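Long-range contacts in hypothetical membrane protein (Corynebacterium glutamicum, PDB 6JSB), which binds heme through an axial tyrosine and probably passes it along the heme-uptake machinery of Corynebacterium as its HtaB component: residues Thr11-Val16 and Thr187-Asn192; Ile40-Gly45 and Gly73-Thr78; Asp100-Thr105 and Leu116-Ser121; Ala139-Ile144 and Thr163-Thr168. All coordinates share one frame; numbering follows the deposited sequence.

All four contacts join antiparallel neighbours in one large curled sheet of the HtaA-family domain, the part of the longer HtaB protein modelled here. Contact 1 pairs the first strand, 2-14, with the last, 186-198, so the other three fall between its two segments along the chain; contacts 2, 3 and 4 then follow in series. Contacts 2 and 3, their centres about 10 Å apart, are joined by the pairing of strands 68-81 and 95-109; contacts 3 and 4, with centres about 12 Å apart, are linked through strands 112-122 and 139-146. Val16, Trp77, Phe101 and Leu141 interlock between contacts, giving the sheet a common apolar side that runs close to the heme.

Contact 1: residues Thr11-Val16 and Thr187-Asn192; sequences TADWSV and TLNLTN
Ala12 and Leu188 make the tight side of this pairing. They form a non-hydrogen-bonded pair whose side chains project from the same face of the sheet, and the CD2 branch of Leu188 lies 3.8 Å from Ala12 CB. Leu71 packs on Ala12, while further along Leu190 inserts among Val61, Val69 and Val157, so this face is apolar and buried. Backbone bonds flank the pair: Asp13 N gives to Thr187 O (2.8 Å), and Asn189 N meets Thr11 O at 2.8 Å, almost along the C=O axis. The strands run antiparallel, their axes 165° apart, and by joining the first strand of the domain to the last they bring its two ends together in the curled sheet. The other face, carrying Thr11, Asp13, Thr187 and Asn189, is polar and partly open to solvent. Here the Asn189 amide crosses between the two side chains of the opposite strand: ND2 donates to Thr11 OG1 at 3.2 Å and, in a weak, bent bond, to Asp13 OD1 at 2.7 Å. Carboxylate and amide planes stand 85° apart. Thr187 OG1 bonds Thr160 on the adjoining strand and a water that also reaches, weakly, Asp13 O.

Contact 2: residues Ile40-Gly45 and Gly73-Thr78; sequences IEVRDG and GGVHWT
Ile40 lies alongside the Trp77 indole, both side chains pointing the same way, with CG1 3.5 Å from Trp77 CD1 and the terminal CD1 methyl just as near the pyrrole end of the ring. Its other branch, CG2, is 3.9 Å from Val75 CG1, a methyl that itself sits over the rim of one indole face. Val42 extends this apolar row through CG1, 4.0 Å from Val75 CG2. On the reverse face Arg43 leaves the backbone with CG between N and the carbonyl carbon (chi1 66°), then runs extended, so that its guanidinium turns one face to Gly74 CA, which lies over its centre, 3.7 Å from the plane. The glycine lets the group come down onto the strand. The Arg43 charge is held by Asp100 through NH1 and, at longer range, by the neighbouring Asp44. Two pairs of backbone bonds, Glu41 with His76 and Arg43 with Gly74, set the antiparallel register; Glu41 N to His76 O is 3.0 Å. Further out, Asn21 takes the Trp77 NE1 bond and Asp98 that of His76 NE2. Residues 73-78 run between strand 39-43 and strand 95-109, while helix 18-24 packs through Leu24 against Ile40 and Trp77, near the heme.

Contact 3: residues Asp100-Thr105 and Leu116-Ser121; sequences DFSNPT and LVDFKS
Asp118, the residue most covered by this pairing, stands opposite Ser102 in the hairpin of strands 95-109 and 112-122. Its CB lies 3.5 Å from Ser102 OG, and its CG, anti to the carbonyl carbon (chi1 -63°), carries the carboxylate towards the corner at Asn103. There Asn103 ND2 gives a nearly straight bond to Asp118 OD2, 3.2 Å long; OD2 lies in the amide plane, but the donor comes from above the carboxylate, the two planes being 75° apart. The other oxygen, OD1, accepts from Gln138 N. The corner coincides with a beta bulge: the register slips by one residue between the Ser102-Asp118 and Thr105-Leu116 pairs. Asn103 and Pro104 lie opposite the single Val117, Pro104 CB 3.8 Å from Val117 CG1. Leu116 resumes the ladder, its CB beside Thr105 CB, and trades two backbone bonds with Thr105, whose N lies 2.8 Å from Leu116 O. Asp100 is next, paired with Lys120 through their backbones. Its carboxylate holds a water 2.6 Å from OD2; that water also bonds Ser102 OG and lies 2.9 Å from Asp118 O, while Arg43 takes OD1 in a salt bridge. On the opposite face the edge of Phe101 meets Phe119 CB 3.8 Å from CD1, and Val117 CG2 touches the same CD1 obliquely; Trp77 and Leu141 carry this apolar layer onward, near the heme. Both aspartates have each carboxylate oxygen engaged, and Asp100 is probably kept ionised by Arg43; side-chain and water bonds tie the polar face, where the Phe101 face relies on apolar side-chain contact.

Contact 4: residues Ala139-Ile144 and Thr163-Thr168; sequences AELATI and TKLTAT
Thr166 carries the polar core of this contact. Its OG1 occupies the crowded position between backbone N and carbonyl carbon (chi1 63°), which turns the hydroxyl towards the opposite strand, where it donates to Glu140 O at 2.7 Å. The donor sits above that carbonyl plane, as does Thr166 N over Leu141 O, a straight bond of 3.0 Å. The same torsion sends CG2 beside the backbone N, 3.7 Å from Ala142 N. Leu141 and Leu165 share one shape, CG anti to N (chi1 179° and -167°) with the same sense of bend at the second torsion, and their CD1 methyls meet obliquely at 4.0 Å. Thr143, with OG1 also in the crowded position, shares a water with Lys164 O, and the two residues exchange a pair of backbone bonds. Thr163 likewise places OG1 there and bonds Ala184 O. On the other edge of strand 139-146, towards strand 112-122, Leu141 and Ala142 both face Leu115, a classic beta bulge. Leu165 touches the heme-binding Tyr177. Thr166 is the N-cap of helix 167-172, its OG1 also accepting from Gly169 N. One hydroxyl thus ties the edge of the hairpin to the start of the helix, beside the bond from Thr166 N.

Contact 1: residues Thr11-Val16 and Thr187-Asn192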
loop_
_atom_site.group_PDB
_atom_site.type_symbol
_atom_site.label_atom_id
_atom_site.label_comp_id
_atom_site.label_asym_id
_atom_site.label_seq_id
_atom_site.Cartn_x
_atom_site.Cartn_y
_atom_site.Cartn_z
ATOM N N THR A 11 0.256 -14.008 -3.225
ATOM C CA THR A 11 -0.285 -12.788 -2.625
ATOM C C THR A 11 0.787 -12.155 -1.768
ATOM O O THR A 11 1.745 -12.822 -1.347
ATOM C CB THR A 11 -1.488 -13.063 -1.679
ATOM O OG1 THR A 11 -1.102 -14.054 -0.679
ATOM C CG2 THR A 11 -2.696 -13.605 -2.460
ATOM N N ALA A 12 0.578 -10.891 -1.440
ATOM C CA ALA A 12 1.350 -10.216 -0.389
ATOM C C ALA A 12 0.350 -9.779 0.670
ATOM O O ALA A 12 -0.680 -9.193 0.338
ATOM C CB ALA A 12 2.118 -9.005 -0.893
ATOM N N ASP A 13 0.685 -10.011 1.935
ATOM C CA ASP A 13 -0.100 -9.536 3.072
ATOM C C ASP A 13 0.547 -8.257 3.565
ATOM O O ASP A 13 1.654 -8.315 4.094
ATOM C CB ASP A 13 -0.108 -10.562 4.221
ATOM C CG ASP A 13 -1.105 -11.736 4.013
ATOM O OD1 ASP A 13 -0.873 -12.600 3.129
ATOM O OD2 ASP A 13 -2.088 -11.830 4.796
ATOM N N TRP A 14 -0.166 -7.121 3.468
ATOM C CA TRP A 14 0.418 -5.828 3.903
ATOM C C TRP A 14 -0.723 -4.938 4.368
ATOM O O TRP A 14 -1.493 -4.461 3.519
ATOM C CB TRP A 14 1.183 -5.164 2.765
ATOM C CG TRP A 14 1.843 -3.889 3.187
ATOM C CD1 TRP A 14 2.586 -3.676 4.336
ATOM C CD2 TRP A 14 1.780 -2.655 2.496
ATOM N NE1 TRP A 14 3.010 -2.333 4.355
ATOM C CE2 TRP A 14 2.471 -1.688 3.277
ATOM C CE3 TRP A 14 1.133 -2.249 1.303
ATOM C CZ2 TRP A 14 2.624 -0.362 2.882
ATOM C CZ3 TRP A 14 1.278 -0.863 0.908
ATOM C CH2 TRP A 14 2.009 0.028 1.704
ATOM N N SER A 15 -0.796 -4.664 5.690
ATOM C CA SER A 15 -1.908 -3.860 6.228
ATOM C C SER A 15 -1.676 -2.354 6.113
ATOM O O SER A 15 -2.510 -1.588 6.565
ATOM C CB SER A 15 -2.128 -4.167 7.724
ATOM O OG SER A 15 -2.349 -5.558 7.867
ATOM N N VAL A 16 -0.557 -1.931 5.534
ATOM C CA VAL A 16 -0.115 -0.547 5.354
ATOM C C VAL A 16 0.368 0.009 6.692
ATOM O O VAL A 16 1.570 0.269 6.875
ATOM C CB VAL A 16 -1.224 0.343 4.696
ATOM C CG1 VAL A 16 -0.676 1.752 4.457
ATOM C CG2 VAL A 16 -1.605 -0.261 3.319
ATOM N N THR A 187 4.314 -9.540 4.026
ATOM C CA THR A 187 4.630 -10.962 3.884
ATOM C C THR A 187 4.397 -11.342 2.421
ATOM O O THR A 187 3.334 -11.059 1.869
ATOM C CB THR A 187 3.754 -11.848 4.783
ATOM O OG1 THR A 187 4.012 -11.530 6.159
ATOM C CG2 THR A 187 4.137 -13.289 4.575
ATOM N N LEU A 188 5.359 -11.982 1.809
ATOM C CA LEU A 188 5.204 -12.459 0.430
ATOM C C LEU A 188 4.893 -13.937 0.507
ATOM O O LEU A 188 5.672 -14.681 1.118
ATOM C CB LEU A 188 6.477 -12.256 -0.379
ATOM C CG LEU A 188 6.932 -10.806 -0.454
ATOM C CD1 LEU A 188 8.321 -10.737 -1.233
ATOM C CD2 LEU A 188 5.800 -10.030 -1.166
ATOM N N ASN A 189 3.767 -14.360 -0.091
ATOM C CA ASN A 189 3.357 -15.771 -0.119
ATOM C C ASN A 189 3.426 -16.162 -1.610
ATOM O O ASN A 189 2.478 -15.920 -2.355
ATOM C CB ASN A 189 1.932 -15.948 0.401
ATOM C CG ASN A 189 1.708 -15.275 1.776
ATOM O OD1 ASN A 189 2.169 -15.800 2.786
ATOM N ND2 ASN A 189 0.975 -14.140 1.799
ATOM N N LEU A 190 4.544 -16.703 -2.059
ATOM C CA LEU A 190 4.770 -16.809 -3.497
ATOM C C LEU A 190 4.871 -18.273 -3.902
ATOM O O LEU A 190 5.447 -19.079 -3.175
ATOM C CB LEU A 190 6.090 -16.136 -3.910
ATOM C CG LEU A 190 6.249 -14.689 -3.450
ATOM C CD1 LEU A 190 7.627 -14.166 -3.880
ATOM C CD2 LEU A 190 5.063 -13.828 -3.964
ATOM N N THR A 191 4.423 -18.582 -5.120
ATOM C CA THR A 191 4.697 -19.856 -5.779
ATOM C C THR A 191 5.452 -19.496 -7.046
ATOM O O THR A 191 4.960 -18.699 -7.845
ATOM C CB THR A 191 3.381 -20.583 -6.091
ATOM O OG1 THR A 191 2.692 -20.838 -4.859
ATOM C CG2 THR A 191 3.638 -21.913 -6.825
ATOM N N ASN A 192 6.650 -20.070 -7.233
ATOM C CA ASN A 192 7.515 -19.750 -8.371
ATOM C C ASN A 192 7.634 -21.003 -9.207
ATOM O O ASN A 192 8.234 -21.989 -8.765
ATOM C CB ASN A 192 8.902 -19.284 -7.922
ATOM C CG ASN A 192 8.828 -18.055 -7.072
ATOM O OD1 ASN A 192 8.360 -17.001 -7.549
ATOM N ND2 ASN A 192 9.272 -18.151 -5.818
HETATM O O HOH W 1 2.806 -9.231 7.183
#

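Contact 2: residues Ile40-Gly45 and Gly73-Thr78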
loop_
_atom_site.group_PDB
_atom_site.type_symbol
_atom_site.label_atom_id
_atom_site.label_comp_id
_atom_site.label_asym_id
_atom_site.label_seq_id
_atom_site.Cartn_x
_atom_site.Cartn_y
_atom_site.Cartn_z
ATOM N N ILE A 40 -12.732 3.036 3.981
ATOM C CA ILE A 40 -11.761 2.324 3.150
ATOM C C ILE A 40 -12.493 1.535 2.063
ATOM O O ILE A 40 -13.452 0.800 2.362
ATOM C CB ILE A 40 -10.897 1.387 4.037
ATOM C CG1 ILE A 40 -10.125 2.244 5.062
ATOM C CG2 ILE A 40 -9.993 0.447 3.177
ATOM C CD1 ILE A 40 -9.209 1.466 6.030
ATOM N N GLU A 41 -12.063 1.686 0.808
ATOM C CA GLU A 41 -12.566 0.889 -0.302
ATOM C C GLU A 41 -11.390 0.195 -0.971
ATOM O O GLU A 41 -10.309 0.773 -1.093
ATOM C CB GLU A 41 -13.333 1.766 -1.341
ATOM C CG GLU A 41 -14.004 0.976 -2.465
ATOM C CD GLU A 41 -15.036 1.794 -3.255
ATOM O OE1 GLU A 41 -14.796 2.993 -3.506
ATOM O OE2 GLU A 41 -16.115 1.252 -3.601
ATOM N N VAL A 42 -11.577 -1.068 -1.364
ATOM C CA VAL A 42 -10.504 -1.804 -2.034
ATOM C C VAL A 42 -10.971 -2.186 -3.444
ATOM O O VAL A 42 -12.179 -2.204 -3.726
ATOM C CB VAL A 42 -10.057 -3.053 -1.219
ATOM C CG1 VAL A 42 -9.732 -2.624 0.243
ATOM C CG2 VAL A 42 -11.153 -4.147 -1.294
ATOM N N ARG A 43 -10.014 -2.489 -4.340
ATOM C CA ARG A 43 -10.369 -2.785 -5.710
ATOM C C ARG A 43 -9.277 -3.638 -6.364
ATOM O O ARG A 43 -8.163 -3.797 -5.835
ATOM C CB ARG A 43 -10.577 -1.487 -6.510
ATOM C CG ARG A 43 -9.272 -0.674 -6.661
ATOM C CD ARG A 43 -9.575 0.598 -7.472
ATOM N NE ARG A 43 -8.343 1.337 -7.809
ATOM C CZ ARG A 43 -7.712 2.126 -6.954
ATOM N NH1 ARG A 43 -8.163 2.283 -5.697
ATOM N NH2 ARG A 43 -6.609 2.782 -7.377
ATOM N N ASP A 44 -9.620 -4.136 -7.562
ATOM C CA ASP A 44 -8.659 -4.735 -8.486
ATOM C C ASP A 44 -7.909 -5.897 -7.837
ATOM O O ASP A 44 -6.730 -6.133 -8.123
ATOM C CB ASP A 44 -7.673 -3.677 -9.037
ATOM C CG ASP A 44 -8.395 -2.587 -9.888
ATOM O OD1 ASP A 44 -9.421 -2.895 -10.516
ATOM O OD2 ASP A 44 -7.966 -1.409 -9.934
ATOM N N GLY A 45 -8.622 -6.685 -7.046
ATOM C CA GLY A 45 -8.040 -7.929 -6.587
ATOM C C GLY A 45 -7.604 -7.894 -5.137
ATOM O O GLY A 45 -7.292 -8.949 -4.586
ATOM N N GLY A 73 -3.831 -4.259 -7.558
ATOM C CA GLY A 73 -4.787 -3.917 -6.516
ATOM C C GLY A 73 -4.694 -2.448 -6.105
ATOM O O GLY A 73 -3.698 -1.766 -6.344
ATOM N N GLY A 74 -5.768 -1.962 -5.489
ATOM C CA GLY A 74 -5.817 -0.581 -5.026
ATOM C C GLY A 74 -6.565 -0.502 -3.715
ATOM O O GLY A 74 -7.483 -1.288 -3.457
ATOM N N VAL A 75 -6.161 0.463 -2.882
ATOM C CA VAL A 75 -6.884 0.775 -1.641
ATOM C C VAL A 75 -7.054 2.288 -1.550
ATOM O O VAL A 75 -6.112 3.029 -1.827
ATOM C CB VAL A 75 -6.139 0.256 -0.397
ATOM C CG1 VAL A 75 -6.895 0.672 0.848
ATOM C CG2 VAL A 75 -5.984 -1.282 -0.462
ATOM N N HIS A 76 -8.248 2.742 -1.146
ATOM C CA HIS A 76 -8.562 4.179 -1.108
ATOM C C HIS A 76 -9.051 4.493 0.297
ATOM O O HIS A 76 -10.041 3.885 0.747
ATOM C CB HIS A 76 -9.681 4.475 -2.124
ATOM C CG HIS A 76 -10.009 5.924 -2.290
ATOM N ND1 HIS A 76 -11.255 6.335 -2.721
ATOM C CD2 HIS A 76 -9.274 7.046 -2.106
ATOM C CE1 HIS A 76 -11.272 7.661 -2.795
ATOM N NE2 HIS A 76 -10.082 8.122 -2.442
ATOM N N TRP A 77 -8.413 5.451 0.979
ATOM C CA TRP A 77 -8.862 5.901 2.301
ATOM C C TRP A 77 -9.403 7.330 2.200
ATOM O O TRP A 77 -8.778 8.188 1.550
ATOM C CB TRP A 77 -7.706 5.967 3.287
ATOM C CG TRP A 77 -6.993 4.680 3.634
ATOM C CD1 TRP A 77 -7.108 3.994 4.828
ATOM C CD2 TRP A 77 -5.956 4.019 2.883
ATOM N NE1 TRP A 77 -6.244 2.919 4.835
ATOM C CE2 TRP A 77 -5.543 2.901 3.636
ATOM C CE3 TRP A 77 -5.371 4.247 1.606
ATOM C CZ2 TRP A 77 -4.520 2.031 3.195
ATOM C CZ3 TRP A 77 -4.379 3.401 1.165
ATOM C CH2 TRP A 77 -3.965 2.280 1.951
ATOM N N THR A 78 -10.510 7.611 2.892
ATOM C CA THR A 78 -11.067 8.965 2.860
ATOM C C THR A 78 -11.533 9.339 4.265
ATOM O O THR A 78 -12.216 8.558 4.932
ATOM C CB THR A 78 -12.276 9.070 1.896
ATOM O OG1 THR A 78 -13.110 7.919 1.994
ATOM C CG2 THR A 78 -11.778 9.137 0.420
#

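Contact 3: residues Asp100-Thr105 and Leu116-Ser121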
loop_
_atom_site.group_PDB
_atom_site.type_symbol
_atom_site.label_atom_id
_atom_site.label_comp_id
_atom_site.label_asym_id
_atom_site.label_seq_id
_atom_site.Cartn_x
_atom_site.Cartn_y
_atom_site.Cartn_z
ATOM N N ASP A 100 -4.723 7.184 -1.898
ATOM C CA ASP A 100 -4.938 5.978 -2.685
ATOM C C ASP A 100 -3.586 5.356 -2.970
ATOM O O ASP A 100 -2.669 6.074 -3.400
ATOM C CB ASP A 100 -5.622 6.314 -3.994
ATOM C CG ASP A 100 -6.109 5.092 -4.704
ATOM O OD1 ASP A 100 -7.324 4.746 -4.596
ATOM O OD2 ASP A 100 -5.300 4.461 -5.421
ATOM N N PHE A 101 -3.420 4.057 -2.675
ATOM C CA PHE A 101 -2.223 3.301 -3.037
ATOM C C PHE A 101 -2.627 2.221 -4.023
ATOM O O PHE A 101 -3.574 1.486 -3.758
ATOM C CB PHE A 101 -1.591 2.608 -1.817
ATOM C CG PHE A 101 -0.866 3.521 -0.852
ATOM C CD1 PHE A 101 -0.198 4.634 -1.289
ATOM C CD2 PHE A 101 -0.707 3.176 0.467
ATOM C CE1 PHE A 101 0.573 5.429 -0.389
ATOM C CE2 PHE A 101 0.020 4.007 1.376
ATOM C CZ PHE A 101 0.649 5.128 0.934
ATOM N N SER A 102 -1.848 2.044 -5.100
ATOM C CA SER A 102 -2.234 0.970 -6.016
ATOM C C SER A 102 -0.987 0.396 -6.680
ATOM O O SER A 102 0.085 1.003 -6.666
ATOM C CB SER A 102 -3.257 1.435 -7.040
ATOM O OG SER A 102 -2.718 2.443 -7.871
ATOM N N ASN A 103 -1.130 -0.818 -7.233
ATOM C CA ASN A 103 -0.043 -1.509 -7.920
ATOM C C ASN A 103 1.320 -1.501 -7.205
ATOM O O ASN A 103 2.321 -1.099 -7.784
ATOM C CB ASN A 103 0.131 -0.917 -9.319
ATOM C CG ASN A 103 -1.107 -1.018 -10.114
ATOM O OD1 ASN A 103 -1.700 -2.107 -10.218
ATOM N ND2 ASN A 103 -1.564 0.118 -10.637
ATOM N N PRO A 104 1.382 -1.968 -5.976
ATOM C CA PRO A 104 2.688 -1.993 -5.302
ATOM C C PRO A 104 3.650 -2.951 -5.978
ATOM O O PRO A 104 3.259 -3.972 -6.554
ATOM C CB PRO A 104 2.390 -2.450 -3.884
ATOM C CG PRO A 104 0.889 -2.858 -3.832
ATOM C CD PRO A 104 0.271 -2.558 -5.171
ATOM N N THR A 105 4.916 -2.573 -5.942
ATOM C CA THR A 105 5.980 -3.434 -6.465
ATOM C C THR A 105 6.982 -3.634 -5.337
ATOM O O THR A 105 7.412 -2.659 -4.719
ATOM C CB THR A 105 6.654 -2.799 -7.697
ATOM O OG1 THR A 105 5.702 -2.739 -8.792
ATOM C CG2 THR A 105 7.864 -3.628 -8.148
ATOM N N LEU A 116 7.603 0.029 -3.849
ATOM C CA LEU A 116 7.158 1.064 -4.771
ATOM C C LEU A 116 5.644 1.054 -4.834
ATOM O O LEU A 116 5.027 -0.007 -4.761
ATOM C CB LEU A 116 7.687 0.824 -6.181
ATOM C CG LEU A 116 9.194 0.563 -6.269
ATOM C CD1 LEU A 116 9.623 0.431 -7.752
ATOM C CD2 LEU A 116 9.902 1.678 -5.656
ATOM N N VAL A 117 5.022 2.229 -4.985
ATOM C CA VAL A 117 3.559 2.249 -5.085
ATOM C C VAL A 117 3.157 3.396 -5.990
ATOM O O VAL A 117 3.815 4.414 -6.063
ATOM C CB VAL A 117 2.809 2.424 -3.731
ATOM C CG1 VAL A 117 2.967 1.202 -2.839
ATOM C CG2 VAL A 117 3.179 3.720 -3.016
ATOM N N ASP A 118 2.029 3.210 -6.686
ATOM C CA ASP A 118 1.363 4.336 -7.331
ATOM C C ASP A 118 0.501 5.029 -6.279
ATOM O O ASP A 118 -0.302 4.364 -5.590
ATOM C CB ASP A 118 0.444 3.885 -8.461
ATOM C CG ASP A 118 1.149 3.206 -9.599
ATOM O OD1 ASP A 118 2.397 3.260 -9.692
ATOM O OD2 ASP A 118 0.419 2.602 -10.424
ATOM N N PHE A 119 0.684 6.338 -6.102
ATOM C CA PHE A 119 -0.070 7.008 -5.015
ATOM C C PHE A 119 -0.722 8.273 -5.522
ATOM O O PHE A 119 -0.294 8.884 -6.507
ATOM C CB PHE A 119 0.772 7.376 -3.755
ATOM C CG PHE A 119 1.733 8.524 -3.965
ATOM C CD1 PHE A 119 1.333 9.838 -3.743
ATOM C CD2 PHE A 119 3.008 8.268 -4.361
ATOM C CE1 PHE A 119 2.190 10.928 -3.967
ATOM C CE2 PHE A 119 3.906 9.346 -4.555
ATOM C CZ PHE A 119 3.489 10.663 -4.374
ATOM N N LYS A 120 -1.842 8.597 -4.858
ATOM C CA LYS A 120 -2.520 9.860 -5.093
ATOM C C LYS A 120 -3.011 10.273 -3.710
ATOM O O LYS A 120 -3.815 9.545 -3.089
ATOM C CB LYS A 120 -3.680 9.649 -6.106
ATOM C CG LYS A 120 -4.519 10.882 -6.405
ATOM C CD LYS A 120 -5.774 10.428 -7.239
ATOM C CE LYS A 120 -6.706 11.606 -7.662
ATOM N NZ LYS A 120 -8.081 11.078 -7.893
ATOM N N SER A 121 -2.489 11.375 -3.175
ATOM C CA SER A 121 -2.802 11.744 -1.791
ATOM C C SER A 121 -2.906 13.260 -1.672
ATOM O O SER A 121 -1.982 13.967 -2.076
ATOM C CB SER A 121 -1.686 11.234 -0.870
ATOM O OG SER A 121 -1.992 11.559 0.491
HETATM O O HOH W 2 -3.019 4.938 -6.544
#

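Contact 4: residues Ala139-Ile144 and Thr163-Thr168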
loop_
_atom_site.group_PDB
_atom_site.type_symbol
_atom_site.label_atom_id
_atom_site.label_comp_id
_atom_site.label_asym_id
_atom_site.label_seq_id
_atom_site.Cartn_x
_atom_site.Cartn_y
_atom_site.Cartn_z
ATOM N N ALA A 139 6.418 5.145 -6.957
ATOM C CA ALA A 139 7.276 5.930 -6.083
ATOM C C ALA A 139 7.770 5.079 -4.915
ATOM O O ALA A 139 7.063 4.190 -4.441
ATOM C CB ALA A 139 6.503 7.135 -5.569
ATOM N N GLU A 140 8.973 5.418 -4.379
ATOM C CA GLU A 140 9.510 4.642 -3.237
ATOM C C GLU A 140 8.834 5.098 -1.950
ATOM O O GLU A 140 9.148 6.180 -1.435
ATOM C CB GLU A 140 11.023 4.836 -3.121
ATOM C CG GLU A 140 11.727 4.422 -4.379
ATOM C CD GLU A 140 13.276 4.628 -4.280
ATOM O OE1 GLU A 140 13.908 4.335 -5.289
ATOM O OE2 GLU A 140 13.808 4.972 -3.184
ATOM N N LEU A 141 7.945 4.247 -1.417
ATOM C CA LEU A 141 7.217 4.554 -0.200
ATOM C C LEU A 141 7.970 4.069 1.022
ATOM O O LEU A 141 7.916 4.718 2.072
ATOM C CB LEU A 141 5.851 3.871 -0.257
ATOM C CG LEU A 141 4.999 4.106 0.995
ATOM C CD1 LEU A 141 4.466 5.514 1.069
ATOM C CD2 LEU A 141 3.810 3.084 1.045
ATOM N N ALA A 142 8.640 2.914 0.934
ATOM C CA ALA A 142 9.256 2.346 2.128
ATOM C C ALA A 142 10.470 1.549 1.728
ATOM O O ALA A 142 10.503 0.980 0.617
ATOM C CB ALA A 142 8.266 1.414 2.917
ATOM N N THR A 143 11.429 1.429 2.666
ATOM C CA THR A 143 12.511 0.456 2.518
ATOM C C THR A 143 12.143 -0.791 3.303
ATOM O O THR A 143 11.276 -0.745 4.172
ATOM C CB THR A 143 13.855 0.999 3.013
ATOM O OG1 THR A 143 13.703 1.448 4.347
ATOM C CG2 THR A 143 14.280 2.195 2.121
ATOM N N ILE A 144 12.741 -1.930 2.910
ATOM C CA ILE A 144 12.319 -3.218 3.484
ATOM C C ILE A 144 13.554 -3.990 3.894
ATOM O O ILE A 144 14.554 -4.000 3.160
ATOM C CB ILE A 144 11.548 -4.082 2.458
ATOM C CG1 ILE A 144 10.452 -3.280 1.768
ATOM C CG2 ILE A 144 10.941 -5.298 3.190
ATOM C CD1 ILE A 144 9.766 -4.055 0.577
ATOM N N THR A 163 9.168 -2.801 7.272
ATOM C CA THR A 163 9.127 -1.645 6.371
ATOM C C THR A 163 9.349 -0.365 7.161
ATOM O O THR A 163 8.918 -0.252 8.313
ATOM C CB THR A 163 7.779 -1.532 5.681
ATOM O OG1 THR A 163 6.755 -1.512 6.699
ATOM C CG2 THR A 163 7.503 -2.819 4.808
ATOM N N LYS A 164 10.024 0.604 6.513
ATOM C CA LYS A 164 10.259 1.926 7.097
ATOM C C LYS A 164 9.982 2.995 6.043
ATOM O O LYS A 164 10.454 2.887 4.927
ATOM C CB LYS A 164 11.704 2.055 7.609
ATOM C CG LYS A 164 11.893 1.197 8.931
ATOM C CD LYS A 164 13.314 1.372 9.449
ATOM C CE LYS A 164 13.495 0.757 10.868
ATOM N NZ LYS A 164 12.761 -0.527 11.047
ATOM N N LEU A 165 9.247 4.023 6.432
ATOM C CA LEU A 165 8.828 5.090 5.522
ATOM C C LEU A 165 10.042 5.841 4.991
ATOM O O LEU A 165 10.962 6.197 5.740
ATOM C CB LEU A 165 7.939 6.063 6.305
ATOM C CG LEU A 165 7.142 7.087 5.492
ATOM C CD1 LEU A 165 6.028 6.329 4.708
ATOM C CD2 LEU A 165 6.526 8.073 6.542
ATOM N N THR A 166 10.002 6.147 3.696
ATOM C CA THR A 166 11.024 6.987 3.096
ATOM C C THR A 166 10.697 8.480 3.245
ATOM O O THR A 166 9.578 8.885 3.607
ATOM C CB THR A 166 11.141 6.696 1.598
ATOM O OG1 THR A 166 9.893 7.036 0.986
ATOM C CG2 THR A 166 11.490 5.252 1.288
ATOM N N ALA A 167 11.692 9.307 2.892
ATOM C CA ALA A 167 11.420 10.748 2.803
ATOM C C ALA A 167 10.288 11.059 1.835
ATOM O O ALA A 167 9.497 11.992 2.066
ATOM C CB ALA A 167 12.705 11.479 2.391
ATOM N N THR A 168 10.200 10.336 0.715
ATOM C CA THR A 168 9.058 10.542 -0.190
ATOM C C THR A 168 7.751 10.209 0.500
ATOM O O THR A 168 6.738 10.924 0.372
ATOM C CB THR A 168 9.251 9.663 -1.440
ATOM O OG1 THR A 168 10.359 10.154 -2.157
ATOM C CG2 THR A 168 8.004 9.697 -2.365
HETATM O O HOH W 3 13.295 4.229 4.959
#